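Local atomic coordinates of glutaminase 1 (Escherichia coli, PDB entry 1U60), a protein that catalyses the hydrolysis of L-glutamine to L-glutamate and ammonium, as a homotetrameric member of the beta-lactamase-like glutaminase family. Residues Q9-A14 and A297-Q302; A42-T47 and N201-A206; V254-K259 and I266-P271. All blocks are in the same frame, centred on the assembly; numbering follows the deposited sequence.

Contact 1: residues Q9-A14 and A297-Q302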
ATOM      1  N   GLN A   9      16.371  14.008  20.349  1.00 15.65           N
ATOM      2  CA  GLN A   9      16.735  15.027  19.356  1.00 16.46           C
ATOM      3  C   GLN A   9      15.821  15.024  18.161  1.00 14.97           C
ATOM      4  O   GLN A   9      15.491  16.065  17.629  1.00 14.33           O
ATOM      5  CB  GLN A   9      18.169  14.842  18.827  1.00 17.31           C
ATOM      6  CG  GLN A   9      19.264  15.288  19.772  1.00 23.82           C
ATOM      7  CD  GLN A   9      20.648  15.037  19.191  1.00 31.39           C
ATOM      8  OE1 GLN A   9      20.821  15.054  17.946  1.00 35.93           O
ATOM      9  NE2 GLN A   9      21.642  14.817  20.071  1.00 35.18           N
ATOM     10  N   ALA A  10      15.434  13.837  17.713  1.00 14.51           N
ATOM     11  CA  ALA A  10      14.539  13.710  16.582  1.00 13.58           C
ATOM     12  C   ALA A  10      13.183  14.307  16.849  1.00 12.33           C
ATOM     13  O   ALA A  10      12.712  15.060  16.025  1.00 11.96           O
ATOM     14  CB  ALA A  10      14.427  12.258  16.129  1.00 14.18           C
ATOM     15  N   VAL A  11      12.541  14.026  18.003  1.00 12.66           N
ATOM     16  CA  VAL A  11      11.251  14.637  18.278  1.00 12.42           C
ATOM     17  C   VAL A  11      11.385  16.153  18.532  1.00 13.24           C
ATOM     18  O   VAL A  11      10.504  16.902  18.142  1.00 12.30           O
ATOM     19  CB  VAL A  11      10.426  14.007  19.475  1.00 14.02           C
ATOM     20  CG1 VAL A  11      10.148  12.523  19.190  1.00 12.44           C
ATOM     21  CG2 VAL A  11      11.090  14.165  20.785  1.00 15.17           C
ATOM     22  N   ASP A  12      12.445  16.565  19.224  1.00 13.54           N
ATOM     23  CA  ASP A  12      12.737  18.006  19.405  1.00 14.35           C
ATOM     24  C   ASP A  12      12.885  18.776  18.099  1.00 14.23           C
ATOM     25  O   ASP A  12      12.256  19.826  17.907  1.00 14.03           O
ATOM     26  CB  ASP A  12      14.000  18.198  20.274  1.00 14.42           C
ATOM     27  CG  ASP A  12      13.733  17.885  21.760  1.00 17.03           C
ATOM     28  OD1 ASP A  12      12.569  17.680  22.141  1.00 17.57           O
ATOM     29  OD2 ASP A  12      14.636  17.863  22.616  1.00 19.31           O
ATOM     30  N   GLN A  13      13.672  18.248  17.183  1.00 15.02           N
ATOM     31  CA  GLN A  13      13.873  18.901  15.885  1.00 16.44           C
ATOM     32  C   GLN A  13      12.624  18.883  15.017  1.00 15.95           C
ATOM     33  O   GLN A  13      12.326  19.862  14.328  1.00 14.60           O
ATOM     34  CB  GLN A  13      15.067  18.271  15.169  1.00 17.97           C
ATOM     35  CG  GLN A  13      16.351  18.456  15.997  1.00 24.22           C
ATOM     36  CD  GLN A  13      17.642  17.995  15.324  1.00 31.16           C
ATOM     37  OE1 GLN A  13      17.621  17.386  14.243  1.00 36.77           O
ATOM     38  NE2 GLN A  13      18.780  18.292  15.972  1.00 32.51           N
ATOM     39  N   ALA A  14      11.861  17.790  15.042  1.00 14.17           N
ATOM     40  CA  ALA A  14      10.610  17.790  14.294  1.00 13.81           C
ATOM     41  C   ALA A  14       9.634  18.851  14.797  1.00 12.93           C
ATOM     42  O   ALA A  14       8.929  19.469  14.010  1.00 11.80           O
ATOM     43  CB  ALA A  14       9.936  16.391  14.360  1.00 13.25           C
ATOM     44  N   ALA A 297       6.681  12.450   9.664  1.00  9.36           N
ATOM     45  CA  ALA A 297       7.604  12.232   8.558  1.00  9.82           C
ATOM     46  C   ALA A 297       9.017  12.654   8.920  1.00 10.35           C
ATOM     47  O   ALA A 297       9.994  11.999   8.584  1.00 10.30           O
ATOM     48  CB  ALA A 297       7.117  12.983   7.309  1.00 11.30           C
ATOM     49  N   SER A 298       9.132  13.793   9.617  1.00  9.89           N
ATOM     50  CA  SER A 298      10.443  14.291  10.015  1.00  9.47           C
ATOM     51  C   SER A 298      11.191  13.315  10.934  1.00  9.28           C
ATOM     52  O   SER A 298      12.345  12.986  10.716  1.00  9.76           O
ATOM     53  CB  SER A 298      10.308  15.651  10.698  1.00 10.22           C
ATOM     54  OG  SER A 298      11.608  16.071  11.140  1.00 12.67           O
ATOM     55  N   VAL A 299      10.515  12.791  11.963  1.00  9.33           N
ATOM     56  CA  VAL A 299      11.140  11.852  12.855  1.00 10.27           C
ATOM     57  C   VAL A 299      11.618  10.626  12.058  1.00 11.17           C
ATOM     58  O   VAL A 299      12.766  10.164  12.206  1.00 10.28           O
ATOM     59  CB  VAL A 299      10.176  11.446  13.992  1.00 10.52           C
ATOM     60  CG1 VAL A 299      10.765  10.285  14.879  1.00  9.38           C
ATOM     61  CG2 VAL A 299       9.837  12.642  14.890  1.00 11.58           C
ATOM     62  N   ALA A 300      10.726  10.108  11.198  1.00 10.45           N
ATOM     63  CA  ALA A 300      11.021   8.901  10.473  1.00 11.59           C
ATOM     64  C   ALA A 300      12.211   9.162   9.529  1.00 11.76           C
ATOM     65  O   ALA A 300      13.102   8.308   9.388  1.00 12.40           O
ATOM     66  CB  ALA A 300       9.804   8.418   9.681  1.00 11.77           C
ATOM     67  N   LYS A 301      12.256  10.342   8.929  1.00 13.60           N
ATOM     68  CA  LYS A 301      13.329  10.662   7.975  1.00 14.27           C
ATOM     69  C   LYS A 301      14.660  10.834   8.714  1.00 14.55           C
ATOM     70  O   LYS A 301      15.714  10.375   8.269  1.00 15.23           O
ATOM     71  CB  LYS A 301      13.017  11.945   7.244  1.00 15.50           C
ATOM     72  CG  LYS A 301      14.055  12.323   6.195  1.00 20.49           C
ATOM     73  CD  LYS A 301      13.497  13.301   5.168  1.00 26.64           C
ATOM     74  CE  LYS A 301      14.528  13.614   4.078  1.00 28.86           C
ATOM     75  NZ  LYS A 301      14.863  15.063   4.064  1.00 31.68           N
ATOM     76  N   GLN A 302      14.615  11.512   9.844  1.00 14.37           N
ATOM     77  CA  GLN A 302      15.821  11.747  10.647  1.00 15.34           C
ATOM     78  C   GLN A 302      16.397  10.428  11.164  1.00 15.03           C
ATOM     79  O   GLN A 302      17.612  10.298  11.247  1.00 14.43           O
ATOM     80  CB  GLN A 302      15.534  12.640  11.841  1.00 15.37           C
ATOM     81  CG  GLN A 302      15.291  14.125  11.569  1.00 17.98           C
ATOM     82  CD  GLN A 302      14.947  14.859  12.866  1.00 22.18           C
ATOM     83  OE1 GLN A 302      15.837  15.065  13.715  1.00 21.51           O
ATOM     84  NE2 GLN A 302      13.650  15.169  13.067  1.00 17.65           N
TER
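This is a helix-helix packing between the two ends of the chain, in the beta-lactamase-like fold of the glutaminases, where the N-terminal helix 4-18 and the C-terminal helix 290-303 lie side by side on one face of the central antiparallel sheet. The segments run in roughly opposite directions, 137° apart, and their axes approach to 8.7 Å. Small residues suit so close a crossing: Ala10 and Ala14, one turn apart, direct their methyls at the partner helix and let Val299 come near. Its CG2, anti to the carbonyl carbon, lies 3.8 Å from Ala14 CB and also reaches Val11 CG1, while CG1 turns to the methyl of Ala10. Both valines also reach the sheet, Val11 and Val299 touching Val43 and Ile45 of strand 42-47, so beta-branched side chains fill the angle between two helices and a strand. Ser298, the residue before the valine, places its hydroxyl, with OG anti to the backbone N, 3.6 Å from Ala14 CB.

Farther from the sheet, the contact turns polar. Gln302 leaves its helix with CG anti to the carbonyl carbon and an extended chain, which carries the amide across to the other helix, beside the exposed side chain of Gln13. Its NE2 turns back one helical turn to Ser298 OG at 2.9 Å, a bond that helps to fix the rotation of the amide. The same nitrogen bridges to the main chain of helix 4-18: Gln302 NE2 donates to Ala10 O over 3.1 Å, meeting a lone pair in the carbonyl plane. The bond is bent, 142° at the hydrogen, as one NH2 group is shared between Ala10 O and Ser298 OG. Ala10 O in turn serves both this amide and its own helical partner, Ala14 N.

Contact 2: residues A42-T47 and N201-A206. With EDO (1,2-ethanediol), chain I.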
ATOM      1  N   ALA A  42       2.152  18.481  18.998  1.00  7.44           N
ATOM      2  CA  ALA A  42       2.951  17.524  19.744  1.00  7.80           C
ATOM      3  C   ALA A  42       3.453  16.447  18.828  1.00  8.23           C
ATOM      4  O   ALA A  42       2.838  16.168  17.778  1.00  7.98           O
ATOM      5  CB  ALA A  42       2.173  16.933  20.892  1.00  9.10           C
ATOM      6  N   VAL A  43       4.573  15.874  19.222  1.00  8.88           N
ATOM      7  CA  VAL A  43       5.110  14.707  18.557  1.00  8.72           C
ATOM      8  C   VAL A  43       5.772  13.811  19.606  1.00  9.68           C
ATOM      9  O   VAL A  43       6.333  14.277  20.622  1.00  9.22           O
ATOM     10  CB  VAL A  43       6.064  15.085  17.426  1.00 10.44           C
ATOM     11  CG1 VAL A  43       7.177  16.010  17.928  1.00 11.38           C
ATOM     12  CG2 VAL A  43       6.615  13.870  16.768  1.00  8.66           C
ATOM     13  N   ALA A  44       5.664  12.506  19.404  1.00  9.03           N
ATOM     14  CA  ALA A  44       6.208  11.540  20.367  1.00  8.39           C
ATOM     15  C   ALA A  44       6.661  10.250  19.703  1.00  9.08           C
ATOM     16  O   ALA A  44       6.104   9.825  18.722  1.00  8.30           O
ATOM     17  CB  ALA A  44       5.171  11.178  21.467  1.00  7.87           C
ATOM     18  N   ILE A  45       7.625   9.589  20.363  1.00  9.58           N
ATOM     19  CA  ILE A  45       8.034   8.233  20.097  1.00  9.25           C
ATOM     20  C   ILE A  45       7.789   7.394  21.361  1.00  9.66           C
ATOM     21  O   ILE A  45       8.072   7.808  22.482  1.00 10.63           O
ATOM     22  CB  ILE A  45       9.541   8.185  19.822  1.00  9.36           C
ATOM     23  CG1 ILE A  45       9.908   8.869  18.512  1.00  9.78           C
ATOM     24  CG2 ILE A  45      10.069   6.765  19.879  1.00  9.57           C
ATOM     25  CD1 ILE A  45      11.403   9.149  18.325  1.00 10.41           C
ATOM     26  N   VAL A  46       7.233   6.198  21.151  1.00  9.19           N
ATOM     27  CA  VAL A  46       7.231   5.169  22.151  1.00  9.46           C
ATOM     28  C   VAL A  46       7.914   3.947  21.539  1.00  9.56           C
ATOM     29  O   VAL A  46       7.469   3.423  20.527  1.00  9.79           O
ATOM     30  CB  VAL A  46       5.832   4.831  22.636  1.00  8.27           C
ATOM     31  CG1 VAL A  46       5.938   3.631  23.650  1.00  8.48           C
ATOM     32  CG2 VAL A  46       5.201   6.068  23.310  1.00  9.32           C
ATOM     33  N   THR A  47       9.014   3.498  22.143  1.00  9.98           N
ATOM     34  CA  THR A  47       9.793   2.398  21.558  1.00 10.39           C
ATOM     35  C   THR A  47       9.246   1.061  22.008  1.00 11.21           C
ATOM     36  O   THR A  47       8.522   0.991  22.983  1.00  9.69           O
ATOM     37  CB  THR A  47      11.299   2.463  21.949  1.00 10.26           C
ATOM     38  OG1 THR A  47      11.497   2.123  23.337  1.00 12.07           O
ATOM     39  CG2 THR A  47      11.830   3.902  21.798  1.00 11.30           C
ATOM     40  N   ASN A 201      -3.996  11.305  24.206  1.00  8.02           N
ATOM     41  CA  ASN A 201      -2.948  12.253  23.924  1.00  8.59           C
ATOM     42  C   ASN A 201      -1.911  11.673  22.977  1.00  7.60           C
ATOM     43  O   ASN A 201      -2.025  10.521  22.522  1.00  8.46           O
ATOM     44  CB  ASN A 201      -2.296  12.825  25.177  1.00  8.37           C
ATOM     45  CG  ASN A 201      -1.654  11.818  26.020  1.00  9.36           C
ATOM     46  OD1 ASN A 201      -1.028  10.858  25.532  1.00  8.86           O
ATOM     47  ND2 ASN A 201      -1.770  12.011  27.363  1.00  9.18           N
ATOM     48  N   THR A 202      -0.917  12.455  22.667  1.00  7.51           N
ATOM     49  CA  THR A 202       0.027  12.045  21.630  1.00  7.52           C
ATOM     50  C   THR A 202       0.875  10.852  22.094  1.00  8.12           C
ATOM     51  O   THR A 202       1.272  10.014  21.270  1.00  8.81           O
ATOM     52  CB  THR A 202       0.873  13.216  21.223  1.00  7.41           C
ATOM     53  OG1 THR A 202       0.019  14.216  20.633  1.00  8.17           O
ATOM     54  CG2 THR A 202       1.874  12.870  20.096  1.00  9.29           C
ATOM     55  N   ILE A 203       1.200  10.811  23.388  1.00  8.47           N
ATOM     56  CA  ILE A 203       1.934   9.672  23.927  1.00  8.95           C
ATOM     57  C   ILE A 203       1.100   8.408  23.833  1.00  7.32           C
ATOM     58  O   ILE A 203       1.622   7.345  23.528  1.00  8.17           O
ATOM     59  CB  ILE A 203       2.483  10.007  25.322  1.00  9.52           C
ATOM     60  CG1 ILE A 203       3.687  10.960  25.129  1.00 10.73           C
ATOM     61  CG2 ILE A 203       2.995   8.775  26.032  1.00 11.26           C
ATOM     62  CD1 ILE A 203       4.157  11.612  26.352  1.00 11.61           C
ATOM     63  N   GLU A 204      -0.187   8.516  24.164  1.00  8.14           N
ATOM     64  CA  GLU A 204      -1.103   7.393  24.053  1.00  7.44           C
ATOM     65  C   GLU A 204      -1.242   6.912  22.621  1.00  7.23           C
ATOM     66  O   GLU A 204      -1.220   5.716  22.364  1.00  7.73           O
ATOM     67  CB  GLU A 204      -2.439   7.773  24.659  1.00  8.50           C
ATOM     68  CG  GLU A 204      -2.283   7.854  26.181  1.00  6.54           C
ATOM     69  CD  GLU A 204      -3.429   8.568  26.913  1.00 10.24           C
ATOM     70  OE1 GLU A 204      -4.249   9.301  26.277  1.00 10.46           O
ATOM     71  OE2 GLU A 204      -3.440   8.419  28.174  1.00 11.55           O
ATOM     72  N   LEU A 205      -1.308   7.853  21.678  1.00  7.51           N
ATOM     73  CA  LEU A 205      -1.334   7.473  20.257  1.00  7.61           C
ATOM     74  C   LEU A 205      -0.075   6.750  19.835  1.00  7.35           C
ATOM     75  O   LEU A 205      -0.145   5.723  19.154  1.00  7.02           O
ATOM     76  CB  LEU A 205      -1.623   8.673  19.389  1.00  7.89           C
ATOM     77  CG  LEU A 205      -1.717   8.479  17.880  1.00  8.51           C
ATOM     78  CD1 LEU A 205      -2.771   7.391  17.593  1.00 10.38           C
ATOM     79  CD2 LEU A 205      -2.076   9.748  17.136  1.00  8.76           C
ATOM     80  N   ALA A 206       1.076   7.272  20.232  1.00  7.85           N
ATOM     81  CA  ALA A 206       2.344   6.616  19.969  1.00  8.06           C
ATOM     82  C   ALA A 206       2.443   5.259  20.610  1.00  8.09           C
ATOM     83  O   ALA A 206       3.087   4.373  20.079  1.00  8.39           O
ATOM     84  CB  ALA A 206       3.536   7.497  20.366  1.00  9.17           C
TER
HETATM   85  C1  EDO I1217       1.780  11.482  29.545  1.00 25.95           C
HETATM   86  O1  EDO I1217       1.407  12.757  28.947  1.00 19.39           O
HETATM   87  C2  EDO I1217       0.979  10.315  28.970  1.00 25.93           C
HETATM   88  O2  EDO I1217      -0.396  10.240  29.392  1.00 23.35           O
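A helix start packed on a strand without any hydrogen bond between them is accompanied here by a reciprocal capping box, Asn201 and Glu204 each bonding the other's backbone. Asn201 is the N-cap: with CG in the crowded position between N and carbonyl carbon (chi1 61°), its OD1 accepts from Glu204 N at 2.8 Å, nearly along the C=O axis. In return Asn201 N donates to Glu204 OE1 over 2.9 Å, from above the carboxylate plane. Asparagine is short enough for its OD1 to meet the N-H of Glu204 in the first turn, and glutamate long enough to reach back to Asn201 N; OE1 is also in a salt bridge with Arg61. Asn201 ND2 holds an ethanediol, probably from the crystallisation liquor, through a straight bond to O2.

The packing itself is apolar. Ala42, Ala44 and Val46, alternate residues of strand 42-47, face the helix, and the two alanines allow it to come close. Thr202 lies across the first two, OG1 3.5 Å from Ala42 CB and CG2 against Ala44 CB. Farther along, Val46 CG2 (anti to the carbonyl carbon) presses on Ala206 CB at 3.7 Å, while Ile203 CG1 touches Ala44 CB. Helix 202-213 thus rests on one face of the sheet, also touching strand 274-279, whereas Val43 and Ile45 meet helices 4-18 and 290-303 on the opposite face.

Contact 3: residues V254-K259 and I266-P271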
ATOM      1  N   VAL A 254       7.164   8.656   3.017  1.00  9.29           N
ATOM      2  CA  VAL A 254       7.524   8.212   4.353  1.00  9.14           C
ATOM      3  C   VAL A 254       7.795   6.692   4.424  1.00  8.38           C
ATOM      4  O   VAL A 254       8.741   6.237   5.101  1.00  8.72           O
ATOM      5  CB  VAL A 254       6.376   8.578   5.329  1.00  9.76           C
ATOM      6  CG1 VAL A 254       6.736   8.201   6.739  1.00  9.89           C
ATOM      7  CG2 VAL A 254       6.073  10.075   5.288  1.00  9.54           C
ATOM      8  N   GLY A 255       6.962   5.889   3.745  1.00  7.47           N
ATOM      9  CA  GLY A 255       7.156   4.451   3.708  1.00  7.48           C
ATOM     10  C   GLY A 255       6.940   3.713   5.030  1.00  8.13           C
ATOM     11  O   GLY A 255       7.553   2.671   5.316  1.00  7.65           O
ATOM     12  N   LEU A 256       6.048   4.245   5.838  1.00  8.45           N
ATOM     13  CA  LEU A 256       5.648   3.555   7.036  1.00  8.16           C
ATOM     14  C   LEU A 256       4.128   3.485   7.098  1.00  9.02           C
ATOM     15  O   LEU A 256       3.437   4.449   6.750  1.00  7.65           O
ATOM     16  CB  LEU A 256       6.137   4.286   8.271  1.00  8.53           C
ATOM     17  CG  LEU A 256       7.633   4.467   8.486  1.00  9.38           C
ATOM     18  CD1 LEU A 256       7.856   5.411   9.666  1.00  9.09           C
ATOM     19  CD2 LEU A 256       8.311   3.153   8.726  1.00  8.74           C
ATOM     20  N   PRO A 257       3.599   2.365   7.576  1.00  8.72           N
ATOM     21  CA  PRO A 257       2.131   2.250   7.761  1.00  9.03           C
ATOM     22  C   PRO A 257       1.626   3.273   8.731  1.00  8.03           C
ATOM     23  O   PRO A 257       2.184   3.409   9.803  1.00  8.84           O
ATOM     24  CB  PRO A 257       1.924   0.841   8.310  1.00  9.95           C
ATOM     25  CG  PRO A 257       3.297   0.309   8.591  1.00 10.42           C
ATOM     26  CD  PRO A 257       4.318   1.146   7.984  1.00  8.50           C
ATOM     27  N   GLY A 258       0.566   3.965   8.349  1.00  7.75           N
ATOM     28  CA  GLY A 258       0.092   5.097   9.143  1.00  7.66           C
ATOM     29  C   GLY A 258      -1.423   5.162   9.206  1.00  9.26           C
ATOM     30  O   GLY A 258      -2.151   4.426   8.536  1.00  6.92           O
ATOM     31  N   LYS A 259      -1.886   6.089  10.038  1.00  8.71           N
ATOM     32  CA  LYS A 259      -3.313   6.368  10.176  1.00  7.65           C
ATOM     33  C   LYS A 259      -3.520   7.781  10.647  1.00  7.65           C
ATOM     34  O   LYS A 259      -2.833   8.242  11.561  1.00  9.00           O
ATOM     35  CB  LYS A 259      -3.956   5.412  11.165  1.00  7.19           C
ATOM     36  CG  LYS A 259      -5.466   5.515  11.302  1.00  6.82           C
ATOM     37  CD  LYS A 259      -6.225   4.851  10.171  1.00  7.62           C
ATOM     38  CE  LYS A 259      -7.663   5.324   9.999  1.00  7.96           C
ATOM     39  NZ  LYS A 259      -7.837   6.648   9.324  1.00  7.58           N
ATOM     40  N   ILE A 266      -1.845  11.782  13.899  1.00  8.94           N
ATOM     41  CA  ILE A 266      -1.177  10.999  12.880  1.00  7.61           C
ATOM     42  C   ILE A 266      -0.365   9.960  13.600  1.00  8.90           C
ATOM     43  O   ILE A 266       0.421  10.287  14.488  1.00  9.79           O
ATOM     44  CB  ILE A 266      -0.236  11.881  11.987  1.00  8.54           C
ATOM     45  CG1 ILE A 266      -1.029  12.975  11.230  1.00  9.08           C
ATOM     46  CG2 ILE A 266       0.571  11.033  10.982  1.00  9.62           C
ATOM     47  CD1 ILE A 266      -2.000  12.505  10.200  1.00  9.57           C
ATOM     48  N   LEU A 267      -0.558   8.709  13.198  1.00  7.97           N
ATOM     49  CA  LEU A 267       0.230   7.587  13.739  1.00  9.01           C
ATOM     50  C   LEU A 267       1.041   6.956  12.637  1.00  9.41           C
ATOM     51  O   LEU A 267       0.549   6.751  11.514  1.00  9.68           O
ATOM     52  CB  LEU A 267      -0.744   6.552  14.260  1.00 10.01           C
ATOM     53  CG  LEU A 267      -0.185   5.169  14.679  1.00 14.32           C
ATOM     54  CD1 LEU A 267       0.703   5.321  15.910  1.00 17.23           C
ATOM     55  CD2 LEU A 267      -1.351   4.224  14.901  1.00 16.02           C
ATOM     56  N   ALA A 268       2.266   6.570  12.957  1.00  9.92           N
ATOM     57  CA  ALA A 268       2.997   5.679  12.096  1.00  9.74           C
ATOM     58  C   ALA A 268       3.678   4.574  12.895  1.00 10.29           C
ATOM     59  O   ALA A 268       4.048   4.762  14.051  1.00 10.75           O
ATOM     60  CB  ALA A 268       4.015   6.438  11.332  1.00 10.94           C
ATOM     61  N   VAL A 269       3.858   3.420  12.268  1.00  8.49           N
ATOM     62  CA  VAL A 269       4.490   2.277  12.931  1.00  7.62           C
ATOM     63  C   VAL A 269       5.774   1.910  12.215  1.00  8.63           C
ATOM     64  O   VAL A 269       5.778   1.716  11.015  1.00  7.53           O
ATOM     65  CB  VAL A 269       3.522   1.067  12.916  1.00  7.48           C
ATOM     66  CG1 VAL A 269       4.195  -0.127  13.603  1.00  7.99           C
ATOM     67  CG2 VAL A 269       2.235   1.474  13.590  1.00 10.48           C
ATOM     68  N   VAL A 270       6.860   1.750  12.979  1.00  8.67           N
ATOM     69  CA  VAL A 270       8.111   1.178  12.498  1.00  9.20           C
ATOM     70  C   VAL A 270       8.151  -0.278  13.001  1.00  9.68           C
ATOM     71  O   VAL A 270       8.397  -0.516  14.195  1.00 10.30           O
ATOM     72  CB  VAL A 270       9.370   1.976  12.969  1.00  9.53           C
ATOM     73  CG1 VAL A 270      10.623   1.432  12.303  1.00 11.40           C
ATOM     74  CG2 VAL A 270       9.228   3.456  12.625  1.00  9.61           C
ATOM     75  N   PRO A 271       7.833  -1.245  12.144  1.00  9.34           N
ATOM     76  CA  PRO A 271       7.697  -2.640  12.590  1.00  9.44           C
ATOM     77  C   PRO A 271       8.985  -3.091  13.299  1.00 10.62           C
ATOM     78  O   PRO A 271      10.119  -2.909  12.795  1.00 10.38           O
ATOM     79  CB  PRO A 271       7.463  -3.418  11.266  1.00 10.35           C
ATOM     80  CG  PRO A 271       6.930  -2.445  10.335  1.00 10.65           C
ATOM     81  CD  PRO A 271       7.604  -1.128  10.696  1.00  9.67           C
TER
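Strands 258-260 and 265-270 form an antiparallel beta hairpin at the edge of the five-stranded sheet, in which Lys259 and Leu267 are a hydrogen-bonded pair (Lys259 N to Leu267 O 2.9 Å, Leu267 N to Lys259 O 2.8 Å) and Gly258 and Ala268 a non-hydrogen-bonded one. A further bond, Val269 N to Pro257 O, runs nearly along the carbonyl axis. Gly258 fits a very close approach: its CA is 2.9 Å from Leu267 O, where a side chain on the modelled backbone would clash. Just after helix 247-253, Gly255 leaves helical geometry with a positive phi (68°), a conformation that glycine adopts easily.

Leu256 sends its side chain over the neighbouring strand, CG anti to the carbonyl carbon, so that CD1 meets Val270 CG2 at 3.8 Å and the two chains cross obliquely; its CB touches the methyl of Ala268. Pro257 puts its ring beside Val269, CD 3.4 Å from Val269 O. That carbonyl is buried and has no polar partner in the model. Leu267 and Val269 turn toward helices 202-213 and 231-241, and Pro257 also packs on Phe308 of the second subunit.

Lys259 ties the hairpin to the predicted substrate pocket. Its long chain leads away from Leu267, and the ammonium group is hydrogen-bonded to Tyr244 OH and Gly242 O, with a weak bond to Ser66 OG; both Tyr244 and Ser66 are predicted to bind substrate. The positive charge of Lys259 would probably make ionisation of the Ser66 hydroxyl easier. In the main chain, Lys259 O accepts from Leu267 N along a bond of 166° at the hydrogen.

Overall arrangement
From the N terminus, helix 4-18 is the first element, and contact 1 closes the longest loop by joining it to helix 290-303 near the chain's end. Contacts 2 and 3 nest within that loop and follow in series: contact 2 brings strand 42-47 to helix 202-213, and contact 3 later closes a short hairpin. The five-stranded sheet is common ground. The valines of contact 1 meet the strand of contact 2 on the face away from helix 202-213. Ala297 and Ala300 lean on Val254 and Leu256 of contact 3, while Leu205 meets Ile266 and Leu267, linking contacts 2 and 3 across the other face.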